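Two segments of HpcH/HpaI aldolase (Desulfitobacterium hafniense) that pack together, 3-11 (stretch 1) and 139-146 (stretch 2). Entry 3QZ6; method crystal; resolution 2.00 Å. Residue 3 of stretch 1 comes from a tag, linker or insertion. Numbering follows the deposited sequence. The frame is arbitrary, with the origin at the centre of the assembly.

Stretch 1 (3-11) AMFLKKKLS
Stretch 2, residues 139-146: ERNDEIFI

Stretch 1 is extended at Met4 (phi/psi -137/132). Phe5 (-120/-27) leads into a helix from Leu6 to Ser11. Leu10 N bonds to Leu6 O at 3.1 Å, and Ser11 N to Lys7 O at 2.7 Å. Stretch 2 opens with the last part of a helix, passes through a turn and enters a strand at Phe145. In the turn, Glu143 N (2.8 Å) and Ile144 N (3.2 Å) both bond to Arg140 O. The closest CA atoms across the stretches are those of Lys7 and Glu143, 5.7 Å apart. Contacts advance in roughly the same order along both stretches, from Met4 with Arg140 to Leu10 with Phe145. No direct hydrogen bond links the stretches; together they bury 482 Å².

Ala3, a tag residue, places CB 3.9 Å from Arg140 NH2. Met4 is selenomethionine, with chi1, chi2 and chi3 all m. Met4 CG lies over one face of the flat Arg140 guanidinium, 3.6 Å from Arg140 CZ. Met4 CE packs 4.0 Å from Ile144 CD1, an apolar contact. Arg140 (chi1 t, chi2 p, chi3 p) is held by a salt bridge from NE to Glu143 OE1 at 3.3 Å, a weak hydrogen bond. Phe5 points away.

Leu6 (t, p) sets CD2 over the Phe145 ring, 3.8 Å from the centroid and 12° off the normal, a CH-pi contact. Phe145 has chi1 t and chi2 78°.

Lys7 (chi1 m, chi2 -113°, chi3 m, chi4 t) lays its methylenes along the turn. Lys7 CG is 3.3 Å from Glu143 O, and Lys7 CE 3.0 Å from Asp142 O. Lys7 CD meets the Phe145 ring edge, 4.0 Å from Phe145 CD1. Waters supply the polar links. Water 1 accepts from Lys7 N (2.9 Å from its O) and donates to Glu143 O (2.7 Å). Water 2 accepts from Lys7 NZ, 3.0 Å from its O; Asn141 O and Ile144 O each lie 2.7 Å from that O.

Lys8 and Lys9 make no contact. Leu10 (m, t) adds an apolar contact, with CD1 3.4 Å from Phe145 CE1.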

ATOM      1  N   ALA A   3      -9.223 -21.520 -14.021  1.00 43.75           N
ATOM      2  CA  ALA A   3      -9.147 -20.152 -14.528  1.00 40.32           C
ATOM      3  C   ALA A   3     -10.079 -19.193 -13.775  1.00 33.11           C
ATOM      4  O   ALA A   3      -9.942 -17.965 -13.868  1.00 30.75           O
ATOM      5  CB  ALA A   3      -9.460 -20.133 -16.014  1.00 45.54           C
HETATM    6  N   MSE A   4     -11.035 -19.758 -13.047  1.00 26.70           N
HETATM    7  CA  MSE A   4     -12.051 -18.982 -12.339  1.00 25.86           C
HETATM    8  C   MSE A   4     -12.224 -19.593 -10.955  1.00 28.40           C
HETATM    9  O   MSE A   4     -12.356 -20.809 -10.831  1.00 33.53           O
HETATM   10  CB  MSE A   4     -13.373 -19.028 -13.106  1.00 26.05           C
HETATM   11  CG  MSE A   4     -13.282 -18.521 -14.538  1.00 31.42           C
HETATM   12 SE   MSE A   4     -13.194 -16.568 -14.650  0.71 30.42          SE
HETATM   13  CE  MSE A   4     -15.022 -16.147 -14.125  1.00 17.90           C
ATOM     14  N   PHE A   5     -12.212 -18.767  -9.913  1.00 25.29           N
ATOM     15  CA  PHE A   5     -12.119 -19.296  -8.552  1.00 22.17           C
ATOM     16  C   PHE A   5     -13.296 -18.960  -7.626  1.00 25.58           C
ATOM     17  O   PHE A   5     -13.577 -19.708  -6.697  1.00 26.63           O
ATOM     18  CB  PHE A   5     -10.813 -18.833  -7.895  1.00 23.50           C
ATOM     19  CG  PHE A   5      -9.606 -18.915  -8.806  1.00 23.71           C
ATOM     20  CD1 PHE A   5      -9.091 -20.141  -9.191  1.00 26.38           C
ATOM     21  CD2 PHE A   5      -8.988 -17.764  -9.265  1.00 25.78           C
ATOM     22  CE1 PHE A   5      -7.987 -20.221 -10.023  1.00 33.68           C
ATOM     23  CE2 PHE A   5      -7.876 -17.832 -10.103  1.00 25.97           C
ATOM     24  CZ  PHE A   5      -7.380 -19.068 -10.481  1.00 32.40           C
ATOM     25  N   LEU A   6     -13.977 -17.843  -7.867  1.00 22.00           N
ATOM     26  CA  LEU A   6     -14.924 -17.328  -6.880  1.00 21.07           C
ATOM     27  C   LEU A   6     -16.225 -18.121  -6.751  1.00 23.25           C
ATOM     28  O   LEU A   6     -16.583 -18.556  -5.648  1.00 24.71           O
ATOM     29  CB  LEU A   6     -15.227 -15.846  -7.133  1.00 20.91           C
ATOM     30  CG  LEU A   6     -16.051 -15.171  -6.033  1.00 26.41           C
ATOM     31  CD1 LEU A   6     -15.337 -15.274  -4.692  1.00 25.00           C
ATOM     32  CD2 LEU A   6     -16.336 -13.708  -6.370  1.00 28.72           C
ATOM     33  N   LYS A   7     -16.948 -18.301  -7.856  1.00 22.49           N
ATOM     34  CA  LYS A   7     -18.253 -18.974  -7.776  1.00 27.73           C
ATOM     35  C   LYS A   7     -18.118 -20.428  -7.341  1.00 27.58           C
ATOM     36  O   LYS A   7     -19.013 -20.982  -6.704  1.00 28.62           O
ATOM     37  CB  LYS A   7     -19.012 -18.896  -9.101  1.00 26.83           C
ATOM     38  CG  LYS A   7     -19.427 -17.492  -9.479  1.00 30.59           C
ATOM     39  CD  LYS A   7     -20.924 -17.313  -9.452  1.00 33.38           C
ATOM     40  CE  LYS A   7     -21.621 -18.362 -10.286  1.00 39.09           C
ATOM     41  NZ  LYS A   7     -22.978 -17.925 -10.697  1.00 39.41           N
ATOM     42  N   LYS A   8     -16.995 -21.044  -7.689  1.00 25.83           N
ATOM     43  CA  LYS A   8     -16.720 -22.414  -7.280  1.00 30.72           C
ATOM     44  C   LYS A   8     -16.722 -22.514  -5.751  1.00 28.90           C
ATOM     45  O   LYS A   8     -17.330 -23.412  -5.174  1.00 29.12           O
ATOM     46  CB  LYS A   8     -15.371 -22.848  -7.852  1.00 33.43           C
ATOM     47  CG  LYS A   8     -15.155 -24.338  -7.953  1.00 50.78           C
ATOM     48  CD  LYS A   8     -13.903 -24.626  -8.780  1.00 67.73           C
ATOM     49  CE  LYS A   8     -13.483 -26.092  -8.697  1.00 78.49           C
ATOM     50  NZ  LYS A   8     -12.193 -26.342  -9.412  1.00 80.00           N
ATOM     51  N   LYS A   9     -16.052 -21.579  -5.093  1.00 27.63           N
ATOM     52  CA  LYS A   9     -16.049 -21.526  -3.635  1.00 23.40           C
ATOM     53  C   LYS A   9     -17.436 -21.271  -3.055  1.00 24.82           C
ATOM     54  O   LYS A   9     -17.855 -21.939  -2.112  1.00 30.00           O
ATOM     55  CB  LYS A   9     -15.092 -20.437  -3.156  1.00 22.07           C
ATOM     56  CG  LYS A   9     -13.644 -20.711  -3.523  1.00 25.86           C
ATOM     57  CD  LYS A   9     -12.752 -19.518  -3.199  1.00 25.27           C
ATOM     58  CE  LYS A   9     -11.285 -19.884  -3.389  1.00 31.25           C
ATOM     59  NZ  LYS A   9     -10.414 -18.688  -3.279  1.00 27.67           N
ATOM     60  N   LEU A  10     -18.145 -20.299  -3.619  1.00 24.48           N
ATOM     61  CA  LEU A  10     -19.453 -19.924  -3.111  1.00 22.82           C
ATOM     62  C   LEU A  10     -20.405 -21.089  -3.275  1.00 34.54           C
ATOM     63  O   LEU A  10     -21.213 -21.385  -2.391  1.00 32.14           O
ATOM     64  CB  LEU A  10     -20.001 -18.716  -3.870  1.00 26.93           C
ATOM     65  CG  LEU A  10     -19.280 -17.394  -3.626  1.00 27.77           C
ATOM     66  CD1 LEU A  10     -19.837 -16.311  -4.537  1.00 22.96           C
ATOM     67  CD2 LEU A  10     -19.403 -16.999  -2.163  1.00 22.44           C
ATOM     68  N   SER A  11     -20.298 -21.749  -4.419  1.00 31.46           N
ATOM     69  CA  SER A  11     -21.162 -22.877  -4.735  1.00 37.65           C
ATOM     70  C   SER A  11     -20.968 -24.023  -3.740  1.00 38.66           C
ATOM     71  O   SER A  11     -21.903 -24.767  -3.447  1.00 41.60           O
ATOM     72  CB  SER A  11     -20.891 -23.353  -6.160  1.00 45.02           C
ATOM     73  OG  SER A  11     -21.663 -24.495  -6.469  1.00 62.81           O
ATOM     74  N   GLU A 139     -19.811 -23.097 -19.909  1.00 23.02           N
ATOM     75  CA  GLU A 139     -19.136 -23.181 -18.620  1.00 29.78           C
ATOM     76  C   GLU A 139     -18.760 -21.802 -18.082  1.00 27.19           C
ATOM     77  O   GLU A 139     -18.916 -21.535 -16.897  1.00 26.96           O
ATOM     78  CB  GLU A 139     -17.899 -24.070 -18.704  1.00 38.43           C
ATOM     79  CG  GLU A 139     -18.223 -25.503 -19.091  1.00 58.74           C
ATOM     80  CD  GLU A 139     -17.027 -26.423 -18.964  1.00 75.14           C
ATOM     81  OE1 GLU A 139     -16.059 -26.041 -18.268  1.00 80.26           O
ATOM     82  OE2 GLU A 139     -17.057 -27.525 -19.556  1.00 79.78           O
ATOM     83  N   ARG A 140     -18.261 -20.924 -18.943  1.00 25.11           N
ATOM     84  CA  ARG A 140     -17.872 -19.595 -18.475  1.00 22.19           C
ATOM     85  C   ARG A 140     -19.093 -18.816 -17.962  1.00 24.85           C
ATOM     86  O   ARG A 140     -19.011 -18.118 -16.952  1.00 21.46           O
ATOM     87  CB  ARG A 140     -17.126 -18.818 -19.567  1.00 24.84           C
ATOM     88  CG  ARG A 140     -16.653 -17.434 -19.127  1.00 22.97           C
ATOM     89  CD  ARG A 140     -15.906 -17.495 -17.793  1.00 22.92           C
ATOM     90  NE  ARG A 140     -14.790 -18.440 -17.832  1.00 24.82           N
ATOM     91  CZ  ARG A 140     -13.533 -18.124 -18.127  1.00 28.16           C
ATOM     92  NH1 ARG A 140     -13.197 -16.869 -18.416  1.00 21.17           N
ATOM     93  NH2 ARG A 140     -12.605 -19.072 -18.129  1.00 21.85           N
ATOM     94  N   ASN A 141     -20.228 -18.934 -18.647  1.00 23.73           N
ATOM     95  CA  ASN A 141     -21.437 -18.244 -18.191  1.00 23.70           C
ATOM     96  C   ASN A 141     -21.779 -18.605 -16.744  1.00 25.04           C
ATOM     97  O   ASN A 141     -22.320 -17.786 -16.007  1.00 28.61           O
ATOM     98  CB  ASN A 141     -22.636 -18.567 -19.097  1.00 24.22           C
ATOM     99  CG  ASN A 141     -22.809 -17.568 -20.235  1.00 26.86           C
ATOM    100  OD1 ASN A 141     -22.052 -16.598 -20.368  1.00 22.13           O
ATOM    101  ND2 ASN A 141     -23.815 -17.809 -21.073  1.00 21.83           N
ATOM    102  N   ASP A 142     -21.463 -19.835 -16.341  1.00 21.24           N
ATOM    103  CA  ASP A 142     -21.751 -20.291 -14.975  1.00 26.04           C
ATOM    104  C   ASP A 142     -20.767 -19.757 -13.939  1.00 25.97           C
ATOM    105  O   ASP A 142     -20.987 -19.904 -12.739  1.00 28.05           O
ATOM    106  CB  ASP A 142     -21.742 -21.814 -14.900  1.00 32.84           C
ATOM    107  CG  ASP A 142     -23.055 -22.427 -15.331  1.00 51.64           C
ATOM    108  OD1 ASP A 142     -24.061 -21.687 -15.404  1.00 53.75           O
ATOM    109  OD2 ASP A 142     -23.075 -23.651 -15.594  1.00 62.72           O
ATOM    110  N   GLU A 143     -19.673 -19.156 -14.393  1.00 19.12           N
ATOM    111  CA  GLU A 143     -18.615 -18.709 -13.476  1.00 22.53           C
ATOM    112  C   GLU A 143     -18.508 -17.182 -13.309  1.00 25.71           C
ATOM    113  O   GLU A 143     -17.909 -16.698 -12.339  1.00 25.49           O
ATOM    114  CB  GLU A 143     -17.270 -19.293 -13.913  1.00 23.54           C
ATOM    115  CG  GLU A 143     -17.253 -20.823 -13.909  1.00 33.55           C
ATOM    116  CD  GLU A 143     -16.046 -21.394 -14.628  1.00 47.06           C
ATOM    117  OE1 GLU A 143     -15.687 -20.864 -15.705  1.00 50.92           O
ATOM    118  OE2 GLU A 143     -15.451 -22.365 -14.115  1.00 51.35           O
ATOM    119  N   ILE A 144     -19.064 -16.438 -14.259  1.00 24.43           N
ATOM    120  CA  ILE A 144     -19.132 -14.973 -14.165  1.00 25.00           C
ATOM    121  C   ILE A 144     -19.910 -14.563 -12.915  1.00 23.75           C
ATOM    122  O   ILE A 144     -20.968 -15.116 -12.636  1.00 23.27           O
ATOM    123  CB  ILE A 144     -19.862 -14.390 -15.387  1.00 36.71           C
ATOM    124  CG1 ILE A 144     -19.101 -14.737 -16.655  1.00 31.00           C
ATOM    125  CG2 ILE A 144     -20.021 -12.884 -15.265  1.00 39.90           C
ATOM    126  CD1 ILE A 144     -17.654 -14.425 -16.573  1.00 22.95           C
ATOM    127  N   PHE A 145     -19.396 -13.579 -12.179  1.00 21.63           N
ATOM    128  CA  PHE A 145     -19.969 -13.199 -10.889  1.00 20.19           C
ATOM    129  C   PHE A 145     -20.584 -11.802 -10.944  1.00 24.16           C
ATOM    130  O   PHE A 145     -19.898 -10.834 -11.262  1.00 20.56           O
ATOM    131  CB  PHE A 145     -18.882 -13.251  -9.803  1.00 20.40           C
ATOM    132  CG  PHE A 145     -19.383 -12.913  -8.428  1.00 22.01           C
ATOM    133  CD1 PHE A 145     -20.092 -13.846  -7.686  1.00 23.36           C
ATOM    134  CD2 PHE A 145     -19.153 -11.662  -7.882  1.00 19.55           C
ATOM    135  CE1 PHE A 145     -20.567 -13.537  -6.420  1.00 22.62           C
ATOM    136  CE2 PHE A 145     -19.623 -11.344  -6.612  1.00 23.69           C
ATOM    137  CZ  PHE A 145     -20.333 -12.287  -5.882  1.00 22.64           C
ATOM    138  N   ILE A 146     -21.872 -11.693 -10.636  1.00 21.39           N
ATOM    139  CA  ILE A 146     -22.546 -10.397 -10.644  1.00 20.78           C
ATOM    140  C   ILE A 146     -23.096 -10.091  -9.264  1.00 26.22           C
ATOM    141  O   ILE A 146     -23.898 -10.858  -8.734  1.00 25.12           O
ATOM    142  CB  ILE A 146     -23.743 -10.374 -11.622  1.00 24.32           C
ATOM    143  CG1 ILE A 146     -23.302 -10.718 -13.048  1.00 24.90           C
ATOM    144  CG2 ILE A 146     -24.431  -9.009 -11.581  1.00 22.69           C
ATOM    145  CD1 ILE A 146     -22.143  -9.901 -13.532  1.00 34.52           C
TER
HETATM  146  O   HOH W   1     -16.092 -17.496 -10.558  1.00 24.47           O
HETATM  147  O   HOH W   2     -22.803 -16.895 -13.514  1.00 35.67           O